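Local coordinates for protein cyclopenase asqI (Emericella nidulans, PDB 5YY3) that is a zinc-dependent cyclopenase that converts 4'-methoxycyclopenin into 4'-methoxyviridicatin, releasing methyl isocyanate, in the biosynthesis of aspoquinolone mycotoxins, at residues N297-I302 and G404-T409; K314-V317 and D321-L324; L324-G329 and N339-G344; W507-R512 and R600-P605. One frame throughout, in Å; residues are numbered along the deposited sequence.

Contact 1. Residues N297-I302 and G404-T409; sequences NIYAAI and GRLAAT
The phenol ring of Tyr-299 receives Leu-406 obliquely, the methyl CD1 coming to 3.9 Å from the ring atom CD1 of Tyr-299 and lying about as near to CE1. Two further tyrosines meet the same ring: Tyr-403 with the planes inclined by about 40°, while Tyr-402 stands nearly perpendicular, and all three tyrosines belong to the interface between helices 288-304 and 391-410. These two helices run almost parallel here, with their local axes 10.5 Å apart and 10° between their directions. One turn after the tyrosine, Ile-302 supplies the second point of touch. Its CG2 lies anti to its own backbone nitrogen and projects to 4.0 Å from CB of Leu-406; the same methyl stands 4.2 Å from the backbone N of Ala-407. Leu-406 is thus met at two levels, at its base by the isoleucine and at its tip by the tyrosine, and it crosses both side chains at about a right angle. Arg-295 of the second subunit packs on Leu-406 too, which brings this helix pair to a subunit boundary. Helix 323-331 covers another side, with Val-327 on Ile-302 and Leu-324 on Ala-407. No hydrogen bond links the two segments; their touch is apolar and probably rests on shape and exclusion of water, while one hydrogen bond, Arg-410 NE to Ile-302 O, joins the helices just beyond.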
loop_
_atom_site.group_PDB
_atom_site.type_symbol
_atom_site.label_atom_id
_atom_site.label_comp_id
_atom_site.label_asym_id
_atom_site.label_seq_id
_atom_site.Cartn_x
_atom_site.Cartn_y
_atom_site.Cartn_z
ATOM N N ASN A 297 -15.597 37.754 -8.873
ATOM C CA ASN A 297 -16.645 38.549 -9.485
ATOM C C ASN A 297 -17.695 37.643 -10.125
ATOM O O ASN A 297 -18.895 37.906 -10.019
ATOM C CB ASN A 297 -16.052 39.523 -10.508
ATOM C CG ASN A 297 -15.279 40.658 -9.852
ATOM O OD1 ASN A 297 -15.445 40.930 -8.666
ATOM N ND2 ASN A 297 -14.443 41.333 -10.629
ATOM N N ILE A 298 -17.245 36.562 -10.763
ATOM C CA ILE A 298 -18.167 35.566 -11.311
ATOM C C ILE A 298 -18.931 34.882 -10.176
ATOM O O ILE A 298 -20.124 34.585 -10.314
ATOM C CB ILE A 298 -17.425 34.532 -12.179
ATOM C CG1 ILE A 298 -16.739 35.247 -13.338
ATOM C CG2 ILE A 298 -18.390 33.453 -12.705
ATOM C CD1 ILE A 298 -15.959 34.345 -14.241
ATOM N N TYR A 299 -18.264 34.654 -9.043
ATOM C CA TYR A 299 -18.955 34.090 -7.881
ATOM C C TYR A 299 -20.082 35.020 -7.434
ATOM O O TYR A 299 -21.235 34.600 -7.240
ATOM C CB TYR A 299 -17.997 33.873 -6.714
ATOM C CG TYR A 299 -17.077 32.662 -6.800
ATOM C CD1 TYR A 299 -17.217 31.704 -7.797
ATOM C CD2 TYR A 299 -16.069 32.482 -5.860
ATOM C CE1 TYR A 299 -16.362 30.604 -7.861
ATOM C CE2 TYR A 299 -15.233 31.391 -5.908
ATOM C CZ TYR A 299 -15.380 30.451 -6.906
ATOM O OH TYR A 299 -14.515 29.377 -6.934
ATOM N N ALA A 300 -19.729 36.293 -7.285
ATOM C CA ALA A 300 -20.632 37.315 -6.766
ATOM C C ALA A 300 -21.832 37.517 -7.684
ATOM O O ALA A 300 -22.973 37.642 -7.225
ATOM C CB ALA A 300 -19.871 38.632 -6.572
ATOM N N ALA A 301 -21.555 37.553 -8.983
ATOM C CA ALA A 301 -22.581 37.702 -10.006
ATOM C C ALA A 301 -23.602 36.561 -9.986
ATOM O O ALA A 301 -24.798 36.788 -10.132
ATOM C CB ALA A 301 -21.932 37.790 -11.375
ATOM N N ILE A 302 -23.127 35.327 -9.827
ATOM C CA ILE A 302 -24.013 34.169 -9.806
ATOM C C ILE A 302 -24.942 34.220 -8.585
ATOM O O ILE A 302 -26.134 33.970 -8.698
ATOM C CB ILE A 302 -23.203 32.839 -9.816
ATOM C CG1 ILE A 302 -22.577 32.618 -11.195
ATOM C CG2 ILE A 302 -24.096 31.662 -9.431
ATOM C CD1 ILE A 302 -21.584 31.483 -11.276
ATOM N N GLY A 404 -20.746 25.472 -12.462
ATOM C CA GLY A 404 -21.947 24.711 -12.773
ATOM C C GLY A 404 -22.763 24.317 -11.555
ATOM O O GLY A 404 -23.984 24.414 -11.578
ATOM N N ARG A 405 -22.108 23.873 -10.487
ATOM C CA ARG A 405 -22.824 23.540 -9.257
ATOM C C ARG A 405 -23.525 24.757 -8.655
ATOM O O ARG A 405 -24.671 24.652 -8.200
ATOM C CB ARG A 405 -21.875 22.930 -8.223
ATOM C CG ARG A 405 -21.268 21.610 -8.667
ATOM C CD ARG A 405 -20.317 21.050 -7.612
ATOM N NE ARG A 405 -19.816 19.742 -8.020
ATOM C CZ ARG A 405 -20.397 18.604 -7.678
ATOM N NH1 ARG A 405 -21.496 18.636 -6.934
ATOM N NH2 ARG A 405 -19.902 17.449 -8.096
ATOM N N LEU A 406 -22.840 25.903 -8.647
ATOM C CA LEU A 406 -23.401 27.135 -8.095
ATOM C C LEU A 406 -24.665 27.560 -8.849
ATOM O O LEU A 406 -25.687 27.905 -8.247
ATOM C CB LEU A 406 -22.380 28.267 -8.150
ATOM C CG LEU A 406 -21.211 28.178 -7.166
ATOM C CD1 LEU A 406 -20.086 29.081 -7.629
ATOM C CD2 LEU A 406 -21.652 28.557 -5.749
ATOM N N ALA A 407 -24.581 27.540 -10.170
ATOM C CA ALA A 407 -25.679 28.018 -10.994
ATOM C C ALA A 407 -26.849 27.050 -10.880
ATOM O O ALA A 407 -27.999 27.466 -10.711
ATOM C CB ALA A 407 -25.235 28.177 -12.452
ATOM N N ALA A 408 -26.531 25.757 -10.927
ATOM C CA ALA A 408 -27.541 24.715 -10.910
ATOM C C ALA A 408 -28.403 24.748 -9.647
ATOM O O ALA A 408 -29.614 24.551 -9.726
ATOM C CB ALA A 408 -26.882 23.346 -11.066
ATOM N N THR A 409 -27.811 24.980 -8.477
ATOM C CA THR A 409 -28.655 25.003 -7.279
ATOM C C THR A 409 -29.398 26.347 -7.136
ATOM O O THR A 409 -30.428 26.424 -6.447
ATOM C CB THR A 409 -27.860 24.728 -5.988
ATOM O OG1 THR A 409 -27.262 25.938 -5.510
ATOM C CG2 THR A 409 -26.800 23.679 -6.217
#

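Contact 2. Residues K314-V317 and D321-L324; sequences KPLV and DNCL
Asp-321 leads into Asn-322, whose side-chain amide spans the gap to Val-317 and Leu-316. The acidic group of Asp-321 itself faces Arg-209, in a long and weak ion pair. At Asn-322 the first torsion sets CG between the backbone nitrogen and the carbonyl carbon (chi1 77°), a setting that sends the amide back to the preceding loop. From there ND2 donates to the carbonyl O of Val-317. The bond is weak at 3.4 Å between Asn-322 ND2 and Val-317 O, although nearly straight, with 163° at the hydrogen. The other end of the amide has a firmer partner: OD1 accepts the backbone N-H of Thr-319, in the short link between the segments. Donor and acceptor ends are therefore both employed, which fixes the amide's rotation and tells its oxygen from its nitrogen. Leu-316 approaches from the opposite direction, its methyl CD1 4.0 Å from ND2 of Asn-322, an apolar flank beside the polar bridge. Val-317 contributes through its backbone, for its side chain points away. Next come Cys-323, which turns to Tyr-411 and Arg-608, and Leu-324, which also touches Arg-608, so the chain beyond Asn-322 faces other parts of the fold. The whole is a strand-loop-helix junction near the surface of the hemocyanin-like domain, where an asparagine side chain weakly links the two-stranded antiparallel sheet of 306-307 and 316-317 to the start of helix 323-331.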
loop_
_atom_site.group_PDB
_atom_site.type_symbol
_atom_site.label_atom_id
_atom_site.label_comp_id
_atom_site.label_asym_id
_atom_site.label_seq_id
_atom_site.Cartn_x
_atom_site.Cartn_y
_atom_site.Cartn_z
ATOM N N LYS A 314 -28.301 48.260 -16.733
ATOM C CA LYS A 314 -28.869 47.188 -17.548
ATOM C C LYS A 314 -28.049 45.895 -17.393
ATOM O O LYS A 314 -27.380 45.451 -18.332
ATOM C CB LYS A 314 -28.950 47.614 -19.019
ATOM C CG LYS A 314 -29.802 48.863 -19.267
ATOM C CD LYS A 314 -31.266 48.687 -18.823
ATOM C CE LYS A 314 -32.085 47.861 -19.817
ATOM N NZ LYS A 314 -33.540 47.815 -19.466
ATOM N N PRO A 315 -28.099 45.285 -16.199
ATOM C CA PRO A 315 -27.338 44.058 -16.011
ATOM C C PRO A 315 -27.964 42.949 -16.817
ATOM O O PRO A 315 -29.170 43.006 -17.041
ATOM C CB PRO A 315 -27.482 43.791 -14.517
ATOM C CG PRO A 315 -28.799 44.360 -14.173
ATOM C CD PRO A 315 -28.945 45.583 -15.028
ATOM N N LEU A 316 -27.189 41.967 -17.262
ATOM C CA LEU A 316 -27.827 40.771 -17.786
ATOM C C LEU A 316 -28.376 39.945 -16.628
ATOM O O LEU A 316 -27.617 39.475 -15.777
ATOM C CB LEU A 316 -26.875 39.924 -18.607
ATOM C CG LEU A 316 -27.602 38.574 -18.736
ATOM C CD1 LEU A 316 -28.554 38.513 -19.942
ATOM C CD2 LEU A 316 -26.671 37.378 -18.659
ATOM N N VAL A 317 -29.691 39.773 -16.587
ATOM C CA VAL A 317 -30.305 39.001 -15.521
ATOM C C VAL A 317 -30.260 37.511 -15.830
ATOM O O VAL A 317 -30.726 37.062 -16.879
ATOM C CB VAL A 317 -31.755 39.436 -15.280
ATOM C CG1 VAL A 317 -32.415 38.562 -14.221
ATOM C CG2 VAL A 317 -31.792 40.893 -14.858
ATOM N N ASP A 321 -33.252 29.383 -17.601
ATOM C CA ASP A 321 -32.950 29.016 -18.972
ATOM C C ASP A 321 -31.549 29.382 -19.445
ATOM O O ASP A 321 -30.932 28.618 -20.191
ATOM C CB ASP A 321 -33.967 29.658 -19.910
ATOM C CG ASP A 321 -33.920 29.065 -21.298
ATOM O OD1 ASP A 321 -33.157 29.576 -22.156
ATOM O OD2 ASP A 321 -34.628 28.061 -21.518
ATOM N N ASN A 322 -31.042 30.545 -19.034
ATOM C CA ASN A 322 -29.791 31.046 -19.609
ATOM C C ASN A 322 -28.561 30.945 -18.700
ATOM O O ASN A 322 -27.440 31.233 -19.138
ATOM C CB ASN A 322 -29.981 32.504 -20.077
ATOM C CG ASN A 322 -29.964 33.526 -18.933
ATOM O OD1 ASN A 322 -29.926 33.184 -17.745
ATOM N ND2 ASN A 322 -30.020 34.802 -19.301
ATOM N N CYS A 323 -28.756 30.527 -17.449
ATOM C CA CYS A 323 -27.665 30.583 -16.473
ATOM C C CYS A 323 -26.418 29.810 -16.931
ATOM O O CYS A 323 -25.334 30.362 -16.929
ATOM C CB CYS A 323 -28.119 30.076 -15.096
ATOM S SG CYS A 323 -28.825 28.380 -15.071
ATOM N N LEU A 324 -26.556 28.565 -17.359
ATOM C CA LEU A 324 -25.355 27.779 -17.675
ATOM C C LEU A 324 -24.641 28.275 -18.929
ATOM O O LEU A 324 -23.396 28.300 -18.990
ATOM C CB LEU A 324 -25.697 26.298 -17.828
ATOM C CG LEU A 324 -26.206 25.659 -16.539
ATOM C CD1 LEU A 324 -26.400 24.153 -16.724
ATOM C CD2 LEU A 324 -25.262 25.959 -15.395
#

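Contact 3. Residues L324-G329 and N339-G344; sequences LNFVGG and NKLLGG
Asn-325 OD1, on the residue before the Phe-326 that meets Leu-341 and Leu-342, is gripped by two backbone amides, by Glu-212 N and, weakly, by Gly-211 N. The motif is a helix packed against a turn: 324-329 lies on helix 323-331, and Asn-339 to Leu-342 form a type I beta turn. The amides held by Asn-325 belong to the first turn of helix 210-231, which also carries the zinc ligand His-218, so one side of helix 323-331 is tied to a metal-bearing helix while the phenyl ring of Phe-326 reaches for the turn. Within the turn, Leu-342 N donates to Asn-339 O at 3.0 Å, and Asn-339 OD1 accepts the N-H of Leu-347 farther along the loop. This bracing presents two successive leucines to the ring. Leu-341 lies at the more exposed margin, its CD1 at 4.5 Å from CZ of Phe-326. Leu-342, deeper in, has CG anti to its carbonyl carbon (chi1 -55°), which brings the branched end of the side chain up to the ring. Phenyl and isobutyl groups then slide past each other in opposite directions, both leucines coming obliquely to the ring. The chain leaves by Gly-343 and Gly-344, each with positive phi. Apolar touch alone joins the two segments, and its nearest point is a single methyl, CD2 of Leu-342, 4.1 Å from CZ at the far end of Phe-326.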
loop_
_atom_site.group_PDB
_atom_site.type_symbol
_atom_site.label_atom_id
_atom_site.label_comp_id
_atom_site.label_asym_id
_atom_site.label_seq_id
_atom_site.Cartn_x
_atom_site.Cartn_y
_atom_site.Cartn_z
ATOM N N LEU A 324 -26.556 28.565 -17.359
ATOM C CA LEU A 324 -25.355 27.779 -17.675
ATOM C C LEU A 324 -24.641 28.275 -18.929
ATOM O O LEU A 324 -23.396 28.300 -18.990
ATOM C CB LEU A 324 -25.697 26.298 -17.828
ATOM C CG LEU A 324 -26.206 25.659 -16.539
ATOM C CD1 LEU A 324 -26.400 24.153 -16.724
ATOM C CD2 LEU A 324 -25.262 25.959 -15.395
ATOM N N ASN A 325 -25.428 28.672 -19.923
ATOM C CA ASN A 325 -24.865 29.196 -21.159
ATOM C C ASN A 325 -24.058 30.453 -20.899
ATOM O O ASN A 325 -23.003 30.668 -21.499
ATOM C CB ASN A 325 -25.959 29.494 -22.172
ATOM C CG ASN A 325 -25.420 29.602 -23.576
ATOM O OD1 ASN A 325 -24.569 28.807 -23.983
ATOM N ND2 ASN A 325 -25.890 30.600 -24.321
ATOM N N PHE A 326 -24.550 31.280 -19.988
ATOM C CA PHE A 326 -23.877 32.534 -19.698
ATOM C C PHE A 326 -22.705 32.329 -18.763
ATOM O O PHE A 326 -21.626 32.855 -19.008
ATOM C CB PHE A 326 -24.859 33.556 -19.114
ATOM C CG PHE A 326 -25.513 34.413 -20.157
ATOM C CD1 PHE A 326 -24.852 35.528 -20.680
ATOM C CD2 PHE A 326 -26.779 34.095 -20.649
ATOM C CE1 PHE A 326 -25.459 36.329 -21.664
ATOM C CE2 PHE A 326 -27.392 34.891 -21.630
ATOM C CZ PHE A 326 -26.728 36.009 -22.132
ATOM N N VAL A 327 -22.906 31.569 -17.693
ATOM C CA VAL A 327 -21.809 31.274 -16.786
ATOM C C VAL A 327 -20.665 30.576 -17.534
ATOM O O VAL A 327 -19.506 30.952 -17.395
ATOM C CB VAL A 327 -22.265 30.400 -15.604
ATOM C CG1 VAL A 327 -21.043 29.935 -14.783
ATOM C CG2 VAL A 327 -23.243 31.164 -14.725
ATOM N N GLY A 328 -21.005 29.572 -18.337
ATOM C CA GLY A 328 -20.026 28.864 -19.143
ATOM C C GLY A 328 -19.396 29.771 -20.177
ATOM O O GLY A 328 -18.171 29.766 -20.360
ATOM N N GLY A 329 -20.232 30.561 -20.849
ATOM C CA GLY A 329 -19.761 31.486 -21.866
ATOM C C GLY A 329 -18.777 32.522 -21.335
ATOM O O GLY A 329 -17.738 32.781 -21.943
ATOM N N ASN A 339 -22.918 38.641 -26.173
ATOM C CA ASN A 339 -23.355 40.030 -26.345
ATOM C C ASN A 339 -24.503 40.199 -27.358
ATOM O O ASN A 339 -25.311 41.113 -27.230
ATOM C CB ASN A 339 -22.176 40.916 -26.765
ATOM C CG ASN A 339 -21.343 41.394 -25.585
ATOM O OD1 ASN A 339 -21.784 41.342 -24.437
ATOM N ND2 ASN A 339 -20.136 41.882 -25.870
ATOM N N LYS A 340 -24.580 39.310 -28.348
ATOM C CA LYS A 340 -25.615 39.372 -29.383
ATOM C C LYS A 340 -27.025 39.161 -28.824
ATOM O O LYS A 340 -27.999 39.165 -29.575
ATOM C CB LYS A 340 -25.341 38.328 -30.476
ATOM C CG LYS A 340 -24.008 38.500 -31.185
ATOM C CD LYS A 340 -23.826 37.512 -32.344
ATOM C CE LYS A 340 -24.585 37.951 -33.594
ATOM N NZ LYS A 340 -24.068 37.322 -34.848
ATOM N N LEU A 341 -27.128 38.980 -27.509
ATOM C CA LEU A 341 -28.403 38.734 -26.838
ATOM C C LEU A 341 -28.798 39.849 -25.874
ATOM O O LEU A 341 -29.850 39.779 -25.237
ATOM C CB LEU A 341 -28.335 37.413 -26.080
ATOM C CG LEU A 341 -28.311 36.225 -27.027
ATOM C CD1 LEU A 341 -28.042 34.934 -26.275
ATOM C CD2 LEU A 341 -29.648 36.183 -27.751
ATOM N N LEU A 342 -27.957 40.873 -25.772
ATOM C CA LEU A 342 -28.130 41.890 -24.751
ATOM C C LEU A 342 -28.699 43.187 -25.323
ATOM O O LEU A 342 -28.583 44.255 -24.701
ATOM C CB LEU A 342 -26.796 42.171 -24.051
ATOM C CG LEU A 342 -26.044 40.985 -23.428
ATOM C CD1 LEU A 342 -24.825 41.475 -22.647
ATOM C CD2 LEU A 342 -26.941 40.132 -22.541
ATOM N N GLY A 343 -29.306 43.078 -26.507
ATOM C CA GLY A 343 -29.988 44.188 -27.161
ATOM C C GLY A 343 -29.279 45.534 -27.193
ATOM O O GLY A 343 -29.858 46.558 -26.821
ATOM N N GLY A 344 -28.025 45.534 -27.632
ATOM C CA GLY A 344 -27.258 46.763 -27.736
ATOM C C GLY A 344 -26.382 47.058 -26.532
ATOM O O GLY A 344 -25.859 48.166 -26.396
#

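Contact 4. Residues W507-R512 and R600-P605; sequences WIEMDR and RGMGYP
Met-602 crosses both Glu-509 and Arg-512 at about a right angle, its terminal methyl touching both a carboxylate and a guanidinium. CE lies at the edge of the Arg-512 guanidinium, near its plane, 3.5 Å from NH2. The sulfur follows behind, SD standing 3.9 Å from the same NH2. About a right angle away round the methyl, CE is 3.9 Å from OE1 of Glu-509. The methionine gets there by bending at chi2 (-66°) and again at chi3, which brings the methyl up to both polar ends. Glu-509, by contrast, is extended, with CG anti to the backbone nitrogen. Its second oxygen reaches the loop through a water, which donates a weak bond of 3.2 Å to Glu-509 OE2 and accepts the N-H of Gly-603 at 2.8 Å from its N. The water sits at the guanidinium edge too, in plane. Gly-603 occupies the third position of a type II turn from Gly-601 to Tyr-604, where its positive phi fits. At the end of the turn, Tyr-604 is flanked on both faces within its own segment: Pro-605 CB, after a cis peptide bond, lies over the centre of one face, and Arg-600 CG lies over the opposite face, offset toward the rim. Met-602 also touches Tyr-216 of helix 210-231, and its side chain is about 11 Å from that of the zinc ligand His-218. Glu-509 and Arg-512, three residues apart, can both face the loop because Met-510 and Asp-511 together oppose Leu-493, a classic beta bulge in the sheet of the hemocyanin Ig-like domain.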
loop_
_atom_site.group_PDB
_atom_site.type_symbol
_atom_site.label_atom_id
_atom_site.label_comp_id
_atom_site.label_asym_id
_atom_site.label_seq_id
_atom_site.Cartn_x
_atom_site.Cartn_y
_atom_site.Cartn_z
ATOM N N TRP A 507 -24.005 12.177 -11.964
ATOM C CA TRP A 507 -24.683 11.344 -12.922
ATOM C C TRP A 507 -24.016 11.461 -14.279
ATOM O O TRP A 507 -23.781 12.563 -14.784
ATOM C CB TRP A 507 -26.169 11.700 -12.984
ATOM C CG TRP A 507 -26.878 11.136 -11.817
ATOM C CD1 TRP A 507 -27.052 11.729 -10.590
ATOM C CD2 TRP A 507 -27.475 9.835 -11.723
ATOM N NE1 TRP A 507 -27.741 10.882 -9.750
ATOM C CE2 TRP A 507 -28.013 9.713 -10.422
ATOM C CE3 TRP A 507 -27.625 8.767 -12.618
ATOM C CZ2 TRP A 507 -28.680 8.566 -9.992
ATOM C CZ3 TRP A 507 -28.290 7.617 -12.184
ATOM C CH2 TRP A 507 -28.807 7.529 -10.885
ATOM N N ILE A 508 -23.703 10.300 -14.839
ATOM C CA ILE A 508 -23.030 10.155 -16.125
ATOM C C ILE A 508 -24.038 9.835 -17.241
ATOM O O ILE A 508 -24.793 8.861 -17.135
ATOM C CB ILE A 508 -21.998 9.022 -16.062
ATOM C CG1 ILE A 508 -20.908 9.328 -15.033
ATOM C CG2 ILE A 508 -21.438 8.721 -17.442
ATOM C CD1 ILE A 508 -19.977 8.148 -14.773
ATOM N N GLU A 509 -24.051 10.636 -18.308
ATOM C CA GLU A 509 -24.982 10.409 -19.401
ATOM C C GLU A 509 -24.519 9.242 -20.258
ATOM O O GLU A 509 -23.369 9.188 -20.672
ATOM C CB GLU A 509 -25.151 11.667 -20.266
ATOM C CG GLU A 509 -26.359 11.563 -21.234
ATOM C CD GLU A 509 -26.389 12.650 -22.301
ATOM O OE1 GLU A 509 -25.528 13.542 -22.247
ATOM O OE2 GLU A 509 -27.265 12.607 -23.207
ATOM N N MET A 510 -25.430 8.315 -20.537
ATOM C CA MET A 510 -25.091 7.097 -21.263
ATOM C C MET A 510 -25.833 6.988 -22.594
ATOM O O MET A 510 -25.384 6.300 -23.524
ATOM C CB MET A 510 -25.388 5.877 -20.386
ATOM C CG MET A 510 -24.490 5.800 -19.136
ATOM S SD MET A 510 -22.738 5.649 -19.588
ATOM C CE MET A 510 -22.732 3.954 -20.176
ATOM N N ASP A 511 -26.967 7.677 -22.695
ATOM C CA ASP A 511 -27.765 7.589 -23.913
ATOM C C ASP A 511 -28.943 8.544 -23.904
ATOM O O ASP A 511 -29.423 8.965 -22.843
ATOM C CB ASP A 511 -28.290 6.166 -24.123
ATOM C CG ASP A 511 -28.472 5.824 -25.593
ATOM O OD1 ASP A 511 -28.334 6.734 -26.445
ATOM O OD2 ASP A 511 -28.748 4.643 -25.893
ATOM N N ARG A 512 -29.397 8.857 -25.113
ATOM C CA ARG A 512 -30.591 9.664 -25.364
ATOM C C ARG A 512 -31.249 9.113 -26.622
ATOM O O ARG A 512 -30.615 9.086 -27.679
ATOM C CB ARG A 512 -30.239 11.135 -25.554
ATOM C CG ARG A 512 -31.421 12.053 -25.416
ATOM C CD ARG A 512 -31.262 13.302 -26.262
ATOM N NE ARG A 512 -30.023 14.025 -25.977
ATOM C CZ ARG A 512 -29.171 14.440 -26.909
ATOM N NH1 ARG A 512 -29.423 14.209 -28.192
ATOM N NH2 ARG A 512 -28.072 15.094 -26.557
ATOM N N ARG A 600 -33.820 20.600 -24.089
ATOM C CA ARG A 600 -33.866 20.627 -22.623
ATOM C C ARG A 600 -32.583 21.115 -21.955
ATOM O O ARG A 600 -32.565 21.374 -20.746
ATOM C CB ARG A 600 -34.194 19.234 -22.087
ATOM C CG ARG A 600 -35.620 18.818 -22.303
ATOM C CD ARG A 600 -36.544 19.789 -21.599
ATOM N NE ARG A 600 -37.788 19.942 -22.343
ATOM C CZ ARG A 600 -38.086 20.995 -23.094
ATOM N NH1 ARG A 600 -37.237 22.020 -23.189
ATOM N NH2 ARG A 600 -39.248 21.025 -23.737
ATOM N N GLY A 601 -31.511 21.241 -22.725
ATOM C CA GLY A 601 -30.232 21.616 -22.153
ATOM C C GLY A 601 -29.417 20.356 -21.944
ATOM O O GLY A 601 -29.964 19.333 -21.515
ATOM N N MET A 602 -28.128 20.412 -22.261
ATOM C CA MET A 602 -27.300 19.215 -22.197
ATOM C C MET A 602 -27.243 18.640 -20.776
ATOM O O MET A 602 -27.108 19.360 -19.794
ATOM C CB MET A 602 -25.893 19.511 -22.711
ATOM C CG MET A 602 -25.794 19.716 -24.236
ATOM S SD MET A 602 -26.149 18.321 -25.370
ATOM C CE MET A 602 -25.844 16.818 -24.412
ATOM N N GLY A 603 -27.402 17.332 -20.667
ATOM C CA GLY A 603 -27.354 16.678 -19.372
ATOM C C GLY A 603 -28.635 16.713 -18.576
ATOM O O GLY A 603 -28.647 16.295 -17.418
ATOM N N TYR A 604 -29.712 17.196 -19.192
ATOM C CA TYR A 604 -31.037 17.181 -18.568
ATOM C C TYR A 604 -31.419 15.766 -18.167
ATOM O O TYR A 604 -31.259 14.837 -18.959
ATOM C CB TYR A 604 -32.083 17.746 -19.525
ATOM C CG TYR A 604 -33.468 17.842 -18.931
ATOM C CD1 TYR A 604 -33.844 18.959 -18.192
ATOM C CD2 TYR A 604 -34.398 16.820 -19.104
ATOM C CE1 TYR A 604 -35.107 19.062 -17.637
ATOM C CE2 TYR A 604 -35.673 16.916 -18.546
ATOM C CZ TYR A 604 -36.018 18.048 -17.816
ATOM O OH TYR A 604 -37.280 18.172 -17.264
ATOM N N PRO A 605 -31.985 15.593 -16.968
ATOM C CA PRO A 605 -32.438 16.597 -15.998
ATOM C C PRO A 605 -31.461 16.874 -14.857
ATOM O O PRO A 605 -31.832 17.490 -13.855
ATOM C CB PRO A 605 -33.712 15.964 -15.449
ATOM C CG PRO A 605 -33.367 14.488 -15.409
ATOM C CD PRO A 605 -32.427 14.237 -16.581
HETATM O O HOH W 1 -28.380 15.568 -22.650
#

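Contacts 1, 2 and 3 form one continuous cluster round helix 323-331, with contacts 2 and 3 nested within the loop that contact 1 closes. Leu-324 lies in a segment of both contacts 2 and 3, and its CD2 packs 3.7 Å from CB of Ala-407 in contact 1; Ile-302 CD1 likewise meets Val-327 CG2 at 3.8 Å. Leu-316 joins contact 2 to contact 3, its CD1 lying 3.5 Å from CD2 of Leu-342. Contact 4 stands apart in the Ig-like domain, its centre 21 to 22 Å from the others, without touching them. The first three lie away from the zinc ligands, whereas contact 4 comes within about 11 Å of His-218, measured between side chains.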